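Similarities with probable monooxygenase (Photorhabdus luminescens, PDB 4HB9) binds FAD and probably acts as a flavin-dependent monooxygenase of the aromatic ring hydroxylase type. Local coordinates at residues 27-32 / 124-129; 13-18 / 56-61; 130-135 / 166-171. All coordinates share one frame; numbering follows the deposited sequence.

Interaction 1. Residues 27-32 / 124-129; sequences VTIYER and NTIQWN. With FAD (flavin-adenine dinucleotide), chain B.
Strand 27-30 and the short edge strand 126-127 run parallel, joined by three nearly straight backbone hydrogen bonds. Ile29 N donates to Thr125 O from above that carbonyl's plane; Gln127 N reaches Ile29 O at 2.7 Å, almost along the C=O axis; and Glu31 N meets Gln127 O in the carbonyl plane. The buried side of the ladder carries Ile29 and Ile126. The two isoleucine side chains run abreast off the same face, with Ile29 CD1 4.0 Å from Ile126 CG1, and Ile126 CG2 sits over the centre of the Trp128 ring. The side of Tyr30 and Gln127 is nearer solvent: Gln127, partly exposed, bends to bring its CG within 3.4 Å of Thr28 CG2 and runs alongside the buried Tyr30 ring. After Tyr30, Glu31 CG is anti to its backbone N (chi1 167°) and passes Trp128 CE3 at 3.7 Å; the bend at chi2 then turns the carboxylate away to the FAD ribose. FAD O3B donates to Glu31 OE1 and FAD O2B to Glu31 OE2, both at 2.6 Å. Arg32 NE donates to the same FAD O2B at 3.0 Å, its guanidinium lying with one face over FAD C8A. Two short bonds to one carboxylate, which also accepts from Ala9 N and Asn33 N, imply that Glu31 is probably ionised and fixes the ribose, as in Rossmann-type FAD proteins.

Interaction 2. Residues 13-18 / 56-61; sequences GTCLAH and QECLPA. With EDO (1,2-ethanediol), chain E.
His18 carries most of this contact, reaching from helix 11-22 to the chain where it leaves helix 49-58. Its CB points toward that chain and rests 3.4 Å from Cys58 O. With chi1 at -77°, CG lies anti to the carbonyl carbon and beside the backbone N, facing Pro60 CD. Leu59 and Pro60 both approach the ring from the same side, Leu59 over the face and Pro60 obliquely near ND1. His18 CD2 meets the methyl Leu59 CD2 at 3.6 Å. This methyl lies 4.0 Å from the imidazole centroid, in a CH-pi contact. The Leu59 backbone aims its CB away, and the end of the side chain comes back to the ring. His18 ND1 lies 3.4 Å from Pro60 CD. At the ring edge, His18 ND1 shares a 2.6 Å hydrogen bond with O1 of a bound ethanediol, and CE1 lies by the same oxygen. At the tip, NE2 bonds to Leu118 O of helix 111-119, so both ring nitrogens have partners and the rotation of the ring is fixed. The ethanediol, probably from the crystallisation liquor, loops back to donate from O2 to His18 O at 2.5 Å, with its C2 against Pro60 CG. One turn earlier, Cys15 SG, anti to its backbone N, packs on Cys58 CB at 3.8 Å. No direct hydrogen bond joins the two segments. Gly13 fits the last glycine of a GxGxxG pattern: helix 11-22 is the first helix of a Rossmann-type dinucleotide-binding fold, packed by its flank against a neighbouring helix end.

Interaction 3. Residues 130-135 / 166-171; sequences KTFVRY and SKVRKQ. With FAD (flavin-adenine dinucleotide), chain B.
This contact belongs to the adenine end of the FAD site, at the start of strand 132-137, where Phe132 reads the base through its backbone. Phe132 N donates to FAD N1A at 2.9 Å, and FAD N6A donates back to Phe132 O. Phe132 CG is anti to the backbone N (chi1 167°), which turns the ring to helix 167-172. Val168 CG2 stands 3.8 Å from the Phe132 ring centroid, almost on the normal, a CH-pi contact, while Lys167 CB lies in the ring plane at the edge. Further along, the extended Gln171 side chain stacks its amide on the Tyr135 ring, planes 9° apart, with NE2 over the centre. The same amide pairs with the backbone of Tyr135: Tyr135 N donates onto a lone pair of Gln171 OE1 at 3.1 Å, and Gln171 NE2 donates to Tyr135 O at 2.8 Å. A water bridges Gln171 OE1 to Val133 O, so two donors hold that oxygen. Val133 and Arg134 form a classic bulge opposite Phe146. Ser166 OG N-caps the helix by accepting from Arg169 N. The helix thus lies against the outer strand of the three-stranded sheet, with Val168 also touching Ile7 of strand 3-7 and strand 313-315.

Overall arrangement
Interaction 2 is the most buried of the three, a helix flank meeting a helix end with apolar contacts and one imidazole, and no direct hydrogen bond across it. Interactions 1 and 3 are partly buried and rely on hydrogen bonds to main chain: strand to strand in interaction 1, a glutamine side-chain amide to strand backbone in interaction 3. Both touch FAD, interaction 1 at the ribose through charged side chains, interaction 3 at the adenine through main-chain atoms. They adjoin where Glu31 O approaches Lys130 N at 2.8 Å, probably a hydrogen bond. Ile29 CD1 packs on Ala17 CB, joining interactions 1 and 2 where helix 11-22 packs on the parallel sheet; interactions 2 and 3 do not touch.

Interaction 1. Residues 27-32 / 124-129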
loop_
_atom_site.group_PDB
_atom_site.type_symbol
_atom_site.label_atom_id
_atom_site.label_comp_id
_atom_site.label_asym_id
_atom_site.label_seq_id
_atom_site.Cartn_x
_atom_site.Cartn_y
_atom_site.Cartn_z
ATOM N N VAL A 27 -3.740 18.396 15.184
ATOM C CA VAL A 27 -3.583 16.985 14.847
ATOM C C VAL A 27 -2.311 16.441 15.451
ATOM O O VAL A 27 -1.250 17.112 15.456
ATOM C CB VAL A 27 -3.643 16.754 13.300
ATOM C CG1 VAL A 27 -2.647 17.645 12.588
ATOM C CG2 VAL A 27 -3.438 15.280 12.930
ATOM N N THR A 28 -2.411 15.220 15.960
ATOM C CA THR A 28 -1.274 14.465 16.430
ATOM C C THR A 28 -1.326 13.054 15.838
ATOM O O THR A 28 -2.412 12.462 15.698
ATOM C CB THR A 28 -1.290 14.367 17.979
ATOM O OG1 THR A 28 -1.343 15.682 18.544
ATOM C CG2 THR A 28 -0.077 13.662 18.485
ATOM N N ILE A 29 -0.152 12.525 15.485
ATOM C CA ILE A 29 -0.034 11.155 15.037
ATOM C C ILE A 29 0.745 10.359 16.042
ATOM O O ILE A 29 1.797 10.787 16.484
ATOM C CB ILE A 29 0.732 11.032 13.689
ATOM C CG1 ILE A 29 0.004 11.765 12.560
ATOM C CG2 ILE A 29 0.918 9.565 13.335
ATOM C CD1 ILE A 29 0.851 11.894 11.307
ATOM N N TYR A 30 0.255 9.173 16.363
ATOM C CA TYR A 30 0.951 8.243 17.246
ATOM C C TYR A 30 1.385 7.032 16.423
ATOM O O TYR A 30 0.567 6.337 15.838
ATOM C CB TYR A 30 0.060 7.828 18.429
ATOM C CG TYR A 30 -0.544 9.031 19.117
ATOM C CD1 TYR A 30 0.149 9.710 20.132
ATOM C CD2 TYR A 30 -1.774 9.527 18.721
ATOM C CE1 TYR A 30 -0.405 10.833 20.743
ATOM C CE2 TYR A 30 -2.321 10.640 19.323
ATOM C CZ TYR A 30 -1.641 11.276 20.331
ATOM O OH TYR A 30 -2.221 12.386 20.908
ATOM N N GLU A 31 2.691 6.818 16.379
ATOM C CA GLU A 31 3.316 5.788 15.536
ATOM C C GLU A 31 4.105 4.815 16.378
ATOM O O GLU A 31 4.889 5.223 17.236
ATOM C CB GLU A 31 4.234 6.453 14.489
ATOM C CG GLU A 31 5.174 5.497 13.763
ATOM C CD GLU A 31 4.437 4.387 13.010
ATOM O OE1 GLU A 31 3.465 4.699 12.302
ATOM O OE2 GLU A 31 4.852 3.212 13.118
ATOM N N ARG A 32 3.914 3.518 16.122
ATOM C CA ARG A 32 4.568 2.479 16.924
ATOM C C ARG A 32 6.081 2.417 16.706
ATOM O O ARG A 32 6.807 2.116 17.624
ATOM C CB ARG A 32 3.958 1.106 16.683
ATOM C CG ARG A 32 4.186 0.552 15.288
ATOM C CD ARG A 32 3.634 -0.845 15.125
ATOM N NE ARG A 32 3.741 -1.238 13.723
ATOM C CZ ARG A 32 3.306 -2.388 13.232
ATOM N NH1 ARG A 32 2.747 -3.292 14.033
ATOM N NH2 ARG A 32 3.451 -2.633 11.939
ATOM N N ASN A 124 7.254 17.507 14.547
ATOM C CA ASN A 124 6.672 17.814 15.845
ATOM C C ASN A 124 5.149 17.477 15.894
ATOM O O ASN A 124 4.428 17.861 16.820
ATOM C CB ASN A 124 7.072 19.262 16.183
ATOM C CG ASN A 124 8.604 19.474 16.042
ATOM O OD1 ASN A 124 9.418 18.718 16.622
ATOM N ND2 ASN A 124 9.009 20.451 15.212
ATOM N N THR A 125 4.678 16.713 14.893
ATOM C CA THR A 125 3.312 16.166 14.863
ATOM C C THR A 125 3.316 14.675 15.207
ATOM O O THR A 125 2.375 14.170 15.840
ATOM C CB THR A 125 2.691 16.328 13.463
ATOM O OG1 THR A 125 2.593 17.714 13.152
ATOM C CG2 THR A 125 1.293 15.702 13.354
ATOM N N ILE A 126 4.342 13.962 14.734
ATOM C CA ILE A 126 4.426 12.517 14.921
ATOM C C ILE A 126 5.056 12.222 16.254
ATOM O O ILE A 126 6.157 12.686 16.538
ATOM C CB ILE A 126 5.254 11.827 13.839
ATOM C CG1 ILE A 126 4.631 12.086 12.476
ATOM C CG2 ILE A 126 5.322 10.332 14.107
ATOM C CD1 ILE A 126 5.548 11.747 11.330
ATOM N N GLN A 127 4.337 11.459 17.067
ATOM C CA GLN A 127 4.831 10.966 18.344
ATOM C C GLN A 127 5.270 9.529 18.124
ATOM O O GLN A 127 4.440 8.619 17.956
ATOM C CB GLN A 127 3.716 11.018 19.386
ATOM C CG GLN A 127 2.869 12.280 19.325
ATOM C CD GLN A 127 3.677 13.557 19.441
ATOM O OE1 GLN A 127 3.439 14.554 18.702
ATOM N NE2 GLN A 127 4.612 13.568 20.384
ATOM N N TRP A 128 6.583 9.332 18.131
ATOM C CA TRP A 128 7.184 8.048 17.831
ATOM C C TRP A 128 7.131 7.156 19.054
ATOM O O TRP A 128 6.948 7.648 20.162
ATOM C CB TRP A 128 8.638 8.245 17.386
ATOM C CG TRP A 128 8.785 9.162 16.201
ATOM C CD1 TRP A 128 9.112 10.480 16.225
ATOM C CD2 TRP A 128 8.586 8.819 14.824
ATOM N NE1 TRP A 128 9.136 10.985 14.946
ATOM C CE2 TRP A 128 8.831 9.981 14.065
ATOM C CE3 TRP A 128 8.211 7.646 14.163
ATOM C CZ2 TRP A 128 8.714 10.008 12.663
ATOM C CZ3 TRP A 128 8.118 7.667 12.742
ATOM C CH2 TRP A 128 8.364 8.845 12.026
ATOM N N ASN A 129 7.268 5.845 18.835
ATOM C CA ASN A 129 7.301 4.842 19.899
ATOM C C ASN A 129 6.032 4.801 20.740
ATOM O O ASN A 129 6.075 4.597 21.946
ATOM C CB ASN A 129 8.518 5.050 20.795
ATOM C CG ASN A 129 9.807 5.125 20.002
ATOM O OD1 ASN A 129 10.281 4.114 19.480
ATOM N ND2 ASN A 129 10.374 6.322 19.895
HETATM P PA FAD B . 0.654 1.800 6.261
HETATM O O1A FAD B . 1.266 2.695 5.215
HETATM O O2A FAD B . 0.966 0.355 6.446
HETATM O O5B FAD B . 0.807 2.530 7.677
HETATM C C5B FAD B . 0.350 1.946 8.883
HETATM C C4B FAD B . 1.154 2.621 9.977
HETATM O O4B FAD B . 0.554 2.311 11.248
HETATM C C3B FAD B . 2.626 2.167 10.028
HETATM O O3B FAD B . 3.514 3.278 10.166
HETATM C C2B FAD B . 2.640 1.272 11.251
HETATM O O2B FAD B . 3.884 1.179 11.921
HETATM C C1B FAD B . 1.592 1.961 12.136
HETATM N N9A FAD B . 0.988 1.132 13.182
HETATM C C8A FAD B . 0.493 -0.128 13.060
HETATM N N7A FAD B . -0.058 -0.551 14.234
HETATM C C5A FAD B . 0.102 0.463 15.111
HETATM C C6A FAD B . -0.246 0.656 16.532
HETATM N N6A FAD B . -0.848 -0.375 17.170
HETATM N N1A FAD B . 0.084 1.823 17.121
HETATM C C2A FAD B . 0.676 2.821 16.426
HETATM N N3A FAD B . 1.023 2.725 15.127
HETATM C C4A FAD B . 0.758 1.572 14.427
HETATM N N1 FAD B . -0.101 0.674 -3.267
HETATM C C2 FAD B . -0.334 1.410 -4.377
HETATM O O2 FAD B . -1.318 2.226 -4.439
HETATM N N3 FAD B . 0.482 1.300 -5.443
HETATM C C4 FAD B . 1.515 0.456 -5.527
HETATM O O4 FAD B . 2.221 0.413 -6.569
HETATM C C4X FAD B . 1.805 -0.406 -4.378
HETATM N N5 FAD B . 2.847 -1.286 -4.368
HETATM C C5X FAD B . 3.060 -2.062 -3.281
HETATM C C6 FAD B . 4.103 -2.982 -3.265
HETATM C C7 FAD B . 4.348 -3.788 -2.150
HETATM C C7M FAD B . 5.486 -4.790 -2.133
HETATM C C8 FAD B . 3.477 -3.675 -0.968
HETATM C C8M FAD B . 3.723 -4.525 0.260
HETATM C C9 FAD B . 2.432 -2.756 -0.977
HETATM C C9A FAD B . 2.180 -1.940 -2.080
HETATM N N10 FAD B . 1.114 -1.012 -2.083
HETATM C C10 FAD B . 0.895 -0.237 -3.217
HETATM C "C1'" FAD B . 0.178 -0.877 -0.949
HETATM C "C2'" FAD B . 0.555 0.249 0.011
HETATM O "O2'" FAD B . 1.918 0.161 0.392
HETATM C "C3'" FAD B . -0.325 0.154 1.255
HETATM O "O3'" FAD B . -1.666 -0.113 0.846
HETATM C "C4'" FAD B . -0.296 1.462 2.033
HETATM O "O4'" FAD B . 0.905 1.490 2.783
HETATM C "C5'" FAD B . -1.467 1.598 2.983
HETATM O "O5'" FAD B . -1.326 2.840 3.641
HETATM P P FAD B . -1.781 2.922 5.183
HETATM O O1P FAD B . -1.411 4.324 5.602
HETATM O O2P FAD B . -3.201 2.434 5.297
HETATM O O3P FAD B . -0.933 1.847 6.020
#

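Interaction 2. Residues 13-18 / 56-61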
loop_
_atom_site.group_PDB
_atom_site.type_symbol
_atom_site.label_atom_id
_atom_site.label_comp_id
_atom_site.label_asym_id
_atom_site.label_seq_id
_atom_site.Cartn_x
_atom_site.Cartn_y
_atom_site.Cartn_z
ATOM N N GLY A 13 -1.994 8.223 7.122
ATOM C CA GLY A 13 -1.984 9.047 8.334
ATOM C C GLY A 13 -1.194 10.329 8.176
ATOM O O GLY A 13 -1.614 11.394 8.627
ATOM N N THR A 14 -0.049 10.237 7.517
ATOM C CA THR A 14 0.755 11.421 7.258
ATOM C C THR A 14 0.063 12.347 6.279
ATOM O O THR A 14 0.016 13.564 6.507
ATOM C CB THR A 14 2.178 11.055 6.772
ATOM O OG1 THR A 14 2.112 10.246 5.603
ATOM C CG2 THR A 14 2.953 10.329 7.832
ATOM N N CYS A 15 -0.506 11.800 5.205
ATOM C CA CYS A 15 -1.221 12.632 4.253
ATOM C C CYS A 15 -2.356 13.353 4.969
ATOM O O CYS A 15 -2.537 14.558 4.788
ATOM C CB CYS A 15 -1.769 11.844 3.062
ATOM S SG CYS A 15 -2.363 12.877 1.704
ATOM N N LEU A 16 -3.114 12.614 5.781
ATOM C CA LEU A 16 -4.204 13.205 6.553
ATOM C C LEU A 16 -3.720 14.347 7.441
ATOM O O LEU A 16 -4.352 15.385 7.493
ATOM C CB LEU A 16 -4.911 12.150 7.421
ATOM C CG LEU A 16 -6.081 12.648 8.283
ATOM C CD1 LEU A 16 -7.198 13.256 7.451
ATOM C CD2 LEU A 16 -6.626 11.509 9.149
ATOM N N ALA A 17 -2.625 14.148 8.156
ATOM C CA ALA A 17 -2.151 15.170 9.082
ATOM C C ALA A 17 -1.758 16.442 8.336
ATOM O O ALA A 17 -2.101 17.532 8.764
ATOM C CB ALA A 17 -1.026 14.656 9.960
ATOM N N HIS A 18 -1.123 16.308 7.169
ATOM C CA HIS A 18 -0.855 17.459 6.318
ATOM C C HIS A 18 -2.109 18.205 5.930
ATOM O O HIS A 18 -2.172 19.451 6.001
ATOM C CB HIS A 18 -0.114 17.038 5.048
ATOM C CG HIS A 18 1.330 16.780 5.268
ATOM N ND1 HIS A 18 2.197 17.753 5.701
ATOM C CD2 HIS A 18 2.065 15.657 5.120
ATOM C CE1 HIS A 18 3.401 17.237 5.822
ATOM N NE2 HIS A 18 3.350 15.971 5.468
ATOM N N GLN A 56 -1.221 16.440 -3.962
ATOM C CA GLN A 56 -1.070 17.830 -4.395
ATOM C C GLN A 56 -1.954 18.748 -3.539
ATOM O O GLN A 56 -1.553 19.871 -3.231
ATOM C CB GLN A 56 -1.392 17.983 -5.881
ATOM C CG GLN A 56 -1.025 19.336 -6.461
ATOM C CD GLN A 56 -1.158 19.365 -7.973
ATOM O OE1 GLN A 56 -1.740 18.461 -8.577
ATOM N NE2 GLN A 56 -0.582 20.390 -8.592
ATOM N N GLU A 57 -3.136 18.258 -3.168
ATOM C CA GLU A 57 -4.094 19.050 -2.370
ATOM C C GLU A 57 -3.790 19.056 -0.857
ATOM O O GLU A 57 -4.216 19.957 -0.141
ATOM C CB GLU A 57 -5.544 18.590 -2.682
ATOM C CG GLU A 57 -5.903 18.808 -4.158
ATOM C CD GLU A 57 -7.392 18.777 -4.493
ATOM O OE1 GLU A 57 -8.240 18.493 -3.615
ATOM O OE2 GLU A 57 -7.716 19.045 -5.677
ATOM N N CYS A 58 -3.058 18.071 -0.353
ATOM C CA CYS A 58 -2.773 18.028 1.084
ATOM C C CYS A 58 -1.389 18.514 1.485
ATOM O O CYS A 58 -1.220 19.087 2.571
ATOM C CB CYS A 58 -2.935 16.616 1.631
ATOM S SG CYS A 58 -4.655 16.074 1.640
ATOM N N LEU A 59 -0.398 18.219 0.647
ATOM C CA LEU A 59 0.993 18.461 0.995
ATOM C C LEU A 59 1.340 19.956 0.884
ATOM O O LEU A 59 0.870 20.619 -0.047
ATOM C CB LEU A 59 1.922 17.684 0.070
ATOM C CG LEU A 59 2.139 16.172 0.222
ATOM C CD1 LEU A 59 3.110 15.685 -0.856
ATOM C CD2 LEU A 59 2.658 15.773 1.569
ATOM N N PRO A 60 2.182 20.464 1.799
ATOM C CA PRO A 60 2.776 21.789 1.563
ATOM C C PRO A 60 3.509 21.801 0.237
ATOM O O PRO A 60 3.965 20.753 -0.223
ATOM C CB PRO A 60 3.770 21.961 2.697
ATOM C CG PRO A 60 3.359 20.983 3.738
ATOM C CD PRO A 60 2.732 19.833 3.010
ATOM N N ALA A 61 3.609 22.971 -0.375
ATOM C CA ALA A 61 4.206 23.067 -1.691
ATOM C C ALA A 61 5.628 22.502 -1.713
ATOM O O ALA A 61 6.012 21.881 -2.690
ATOM C CB ALA A 61 4.193 24.512 -2.166
HETATM C C1 EDO E . 1.344 21.105 6.805
HETATM O O1 EDO E . 1.970 19.901 7.123
HETATM C C2 EDO E . 0.448 20.880 5.614
HETATM O O2 EDO E . -0.752 21.490 5.855
#

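Interaction 3. Residues 130-135 / 166-171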
loop_
_atom_site.group_PDB
_atom_site.type_symbol
_atom_site.label_atom_id
_atom_site.label_comp_id
_atom_site.label_asym_id
_atom_site.label_seq_id
_atom_site.Cartn_x
_atom_site.Cartn_y
_atom_site.Cartn_z
ATOM N N LYS A 130 4.908 4.999 20.076
ATOM C CA LYS A 130 3.616 5.036 20.697
ATOM C C LYS A 130 2.773 3.958 20.038
ATOM O O LYS A 130 2.222 4.158 18.945
ATOM C CB LYS A 130 3.001 6.421 20.504
ATOM C CG LYS A 130 3.718 7.510 21.286
ATOM C CD LYS A 130 3.138 7.570 22.695
ATOM C CE LYS A 130 3.997 8.316 23.681
ATOM N NZ LYS A 130 3.174 8.572 24.905
ATOM N N THR A 131 2.684 2.806 20.701
ATOM C CA THR A 131 1.917 1.680 20.184
ATOM C C THR A 131 0.516 1.705 20.776
ATOM O O THR A 131 0.337 1.441 21.963
ATOM C CB THR A 131 2.607 0.337 20.539
ATOM O OG1 THR A 131 3.869 0.280 19.883
ATOM C CG2 THR A 131 1.789 -0.863 20.104
ATOM N N PHE A 132 -0.471 1.985 19.932
ATOM C CA PHE A 132 -1.856 1.957 20.332
ATOM C C PHE A 132 -2.247 0.554 20.808
ATOM O O PHE A 132 -1.898 -0.448 20.181
ATOM C CB PHE A 132 -2.759 2.391 19.182
ATOM C CG PHE A 132 -4.193 2.096 19.415
ATOM C CD1 PHE A 132 -5.025 3.050 19.962
ATOM C CD2 PHE A 132 -4.706 0.845 19.131
ATOM C CE1 PHE A 132 -6.361 2.768 20.201
ATOM C CE2 PHE A 132 -6.035 0.550 19.365
ATOM C CZ PHE A 132 -6.870 1.519 19.896
ATOM N N VAL A 133 -2.964 0.499 21.926
ATOM C CA VAL A 133 -3.486 -0.758 22.476
ATOM C C VAL A 133 -5.028 -0.736 22.524
ATOM O O VAL A 133 -5.679 -1.693 22.112
ATOM C CB VAL A 133 -2.916 -1.019 23.892
ATOM C CG1 VAL A 133 -3.619 -2.193 24.564
ATOM C CG2 VAL A 133 -1.406 -1.261 23.831
ATOM N N ARG A 134 -5.617 0.353 23.005
ATOM C CA ARG A 134 -7.071 0.498 23.039
ATOM C C ARG A 134 -7.497 1.930 23.266
ATOM O O ARG A 134 -6.697 2.770 23.632
ATOM C CB ARG A 134 -7.695 -0.393 24.134
ATOM C CG ARG A 134 -7.351 0.027 25.544
ATOM C CD ARG A 134 -7.844 -0.985 26.590
ATOM N NE ARG A 134 -7.328 -0.601 27.903
ATOM C CZ ARG A 134 -7.965 0.169 28.781
ATOM N NH1 ARG A 134 -9.185 0.640 28.527
ATOM N NH2 ARG A 134 -7.378 0.462 29.931
ATOM N N TYR A 135 -8.781 2.197 23.053
ATOM C CA TYR A 135 -9.356 3.462 23.418
ATOM C C TYR A 135 -10.578 3.287 24.307
ATOM O O TYR A 135 -11.189 2.198 24.341
ATOM C CB TYR A 135 -9.756 4.245 22.174
ATOM C CG TYR A 135 -10.871 3.617 21.382
ATOM C CD1 TYR A 135 -12.212 3.841 21.719
ATOM C CD2 TYR A 135 -10.596 2.815 20.286
ATOM C CE1 TYR A 135 -13.243 3.278 20.984
ATOM C CE2 TYR A 135 -11.613 2.249 19.537
ATOM C CZ TYR A 135 -12.933 2.473 19.893
ATOM O OH TYR A 135 -13.940 1.925 19.147
ATOM N N SER A 166 -5.163 -3.510 11.800
ATOM C CA SER A 166 -5.479 -2.396 12.676
ATOM C C SER A 166 -6.171 -2.794 13.975
ATOM O O SER A 166 -7.270 -3.345 13.943
ATOM C CB SER A 166 -6.392 -1.461 11.897
ATOM O OG SER A 166 -7.067 -0.524 12.690
ATOM N N LYS A 167 -5.542 -2.497 15.102
ATOM C CA LYS A 167 -6.180 -2.711 16.410
ATOM C C LYS A 167 -7.348 -1.766 16.626
ATOM O O LYS A 167 -8.287 -2.105 17.332
ATOM C CB LYS A 167 -5.191 -2.533 17.565
ATOM C CG LYS A 167 -4.016 -3.484 17.565
ATOM C CD LYS A 167 -4.413 -4.943 17.475
ATOM C CE LYS A 167 -3.179 -5.843 17.378
ATOM N NZ LYS A 167 -2.224 -5.618 18.510
ATOM N N VAL A 168 -7.301 -0.582 16.017
ATOM C CA VAL A 168 -8.418 0.343 16.114
ATOM C C VAL A 168 -9.642 -0.281 15.475
ATOM O O VAL A 168 -10.712 -0.257 16.079
ATOM C CB VAL A 168 -8.130 1.715 15.477
ATOM C CG1 VAL A 168 -9.351 2.627 15.588
ATOM C CG2 VAL A 168 -6.932 2.349 16.142
ATOM N N ARG A 169 -9.491 -0.815 14.253
ATOM C CA ARG A 169 -10.601 -1.494 13.564
ATOM C C ARG A 169 -11.089 -2.698 14.370
ATOM O O ARG A 169 -12.300 -2.942 14.480
ATOM C CB ARG A 169 -10.209 -1.998 12.159
ATOM C CG ARG A 169 -11.397 -2.608 11.396
ATOM C CD ARG A 169 -11.038 -3.596 10.293
ATOM N NE ARG A 169 -10.209 -4.725 10.732
ATOM C CZ ARG A 169 -8.962 -4.969 10.322
ATOM N NH1 ARG A 169 -8.304 -6.030 10.773
ATOM N NH2 ARG A 169 -8.351 -4.155 9.473
ATOM N N LYS A 170 -10.147 -3.446 14.918
ATOM C CA LYS A 170 -10.503 -4.661 15.656
ATOM C C LYS A 170 -11.360 -4.307 16.878
ATOM O O LYS A 170 -12.251 -5.063 17.244
ATOM C CB LYS A 170 -9.253 -5.453 16.047
ATOM C CG LYS A 170 -8.662 -6.329 14.944
ATOM C CD LYS A 170 -7.271 -6.821 15.347
ATOM C CE LYS A 170 -6.800 -8.073 14.630
ATOM N NZ LYS A 170 -7.191 -8.143 13.203
ATOM N N GLN A 171 -11.111 -3.147 17.478
ATOM C CA GLN A 171 -11.901 -2.704 18.620
ATOM C C GLN A 171 -13.200 -2.078 18.187
ATOM O O GLN A 171 -14.239 -2.399 18.749
ATOM C CB GLN A 171 -11.147 -1.735 19.501
ATOM C CG GLN A 171 -11.983 -1.326 20.692
ATOM C CD GLN A 171 -11.299 -0.412 21.676
ATOM O OE1 GLN A 171 -10.063 -0.396 21.819
ATOM N NE2 GLN A 171 -12.115 0.336 22.400
HETATM P PA FAD B . 0.654 1.800 6.261
HETATM O O1A FAD B . 1.266 2.695 5.215
HETATM O O2A FAD B . 0.966 0.355 6.446
HETATM O O5B FAD B . 0.807 2.530 7.677
HETATM C C5B FAD B . 0.350 1.946 8.883
HETATM C C4B FAD B . 1.154 2.621 9.977
HETATM O O4B FAD B . 0.554 2.311 11.248
HETATM C C3B FAD B . 2.626 2.167 10.028
HETATM O O3B FAD B . 3.514 3.278 10.166
HETATM C C2B FAD B . 2.640 1.272 11.251
HETATM O O2B FAD B . 3.884 1.179 11.921
HETATM C C1B FAD B . 1.592 1.961 12.136
HETATM N N9A FAD B . 0.988 1.132 13.182
HETATM C C8A FAD B . 0.493 -0.128 13.060
HETATM N N7A FAD B . -0.058 -0.551 14.234
HETATM C C5A FAD B . 0.102 0.463 15.111
HETATM C C6A FAD B . -0.246 0.656 16.532
HETATM N N6A FAD B . -0.848 -0.375 17.170
HETATM N N1A FAD B . 0.084 1.823 17.121
HETATM C C2A FAD B . 0.676 2.821 16.426
HETATM N N3A FAD B . 1.023 2.725 15.127
HETATM C C4A FAD B . 0.758 1.572 14.427
HETATM N N1 FAD B . -0.101 0.674 -3.267
HETATM C C2 FAD B . -0.334 1.410 -4.377
HETATM O O2 FAD B . -1.318 2.226 -4.439
HETATM N N3 FAD B . 0.482 1.300 -5.443
HETATM C C4 FAD B . 1.515 0.456 -5.527
HETATM O O4 FAD B . 2.221 0.413 -6.569
HETATM C C4X FAD B . 1.805 -0.406 -4.378
HETATM N N5 FAD B . 2.847 -1.286 -4.368
HETATM C C5X FAD B . 3.060 -2.062 -3.281
HETATM C C6 FAD B . 4.103 -2.982 -3.265
HETATM C C7 FAD B . 4.348 -3.788 -2.150
HETATM C C7M FAD B . 5.486 -4.790 -2.133
HETATM C C8 FAD B . 3.477 -3.675 -0.968
HETATM C C8M FAD B . 3.723 -4.525 0.260
HETATM C C9 FAD B . 2.432 -2.756 -0.977
HETATM C C9A FAD B . 2.180 -1.940 -2.080
HETATM N N10 FAD B . 1.114 -1.012 -2.083
HETATM C C10 FAD B . 0.895 -0.237 -3.217
HETATM C "C1'" FAD B . 0.178 -0.877 -0.949
HETATM C "C2'" FAD B . 0.555 0.249 0.011
HETATM O "O2'" FAD B . 1.918 0.161 0.392
HETATM C "C3'" FAD B . -0.325 0.154 1.255
HETATM O "O3'" FAD B . -1.666 -0.113 0.846
HETATM C "C4'" FAD B . -0.296 1.462 2.033
HETATM O "O4'" FAD B . 0.905 1.490 2.783
HETATM C "C5'" FAD B . -1.467 1.598 2.983
HETATM O "O5'" FAD B . -1.326 2.840 3.641
HETATM P P FAD B . -1.781 2.922 5.183
HETATM O O1P FAD B . -1.411 4.324 5.602
HETATM O O2P FAD B . -3.201 2.434 5.297
HETATM O O3P FAD B . -0.933 1.847 6.020
HETATM O O HOH W 1 -1.115 -3.057 20.285
HETATM O O HOH W 2 -8.299 -2.356 21.476
#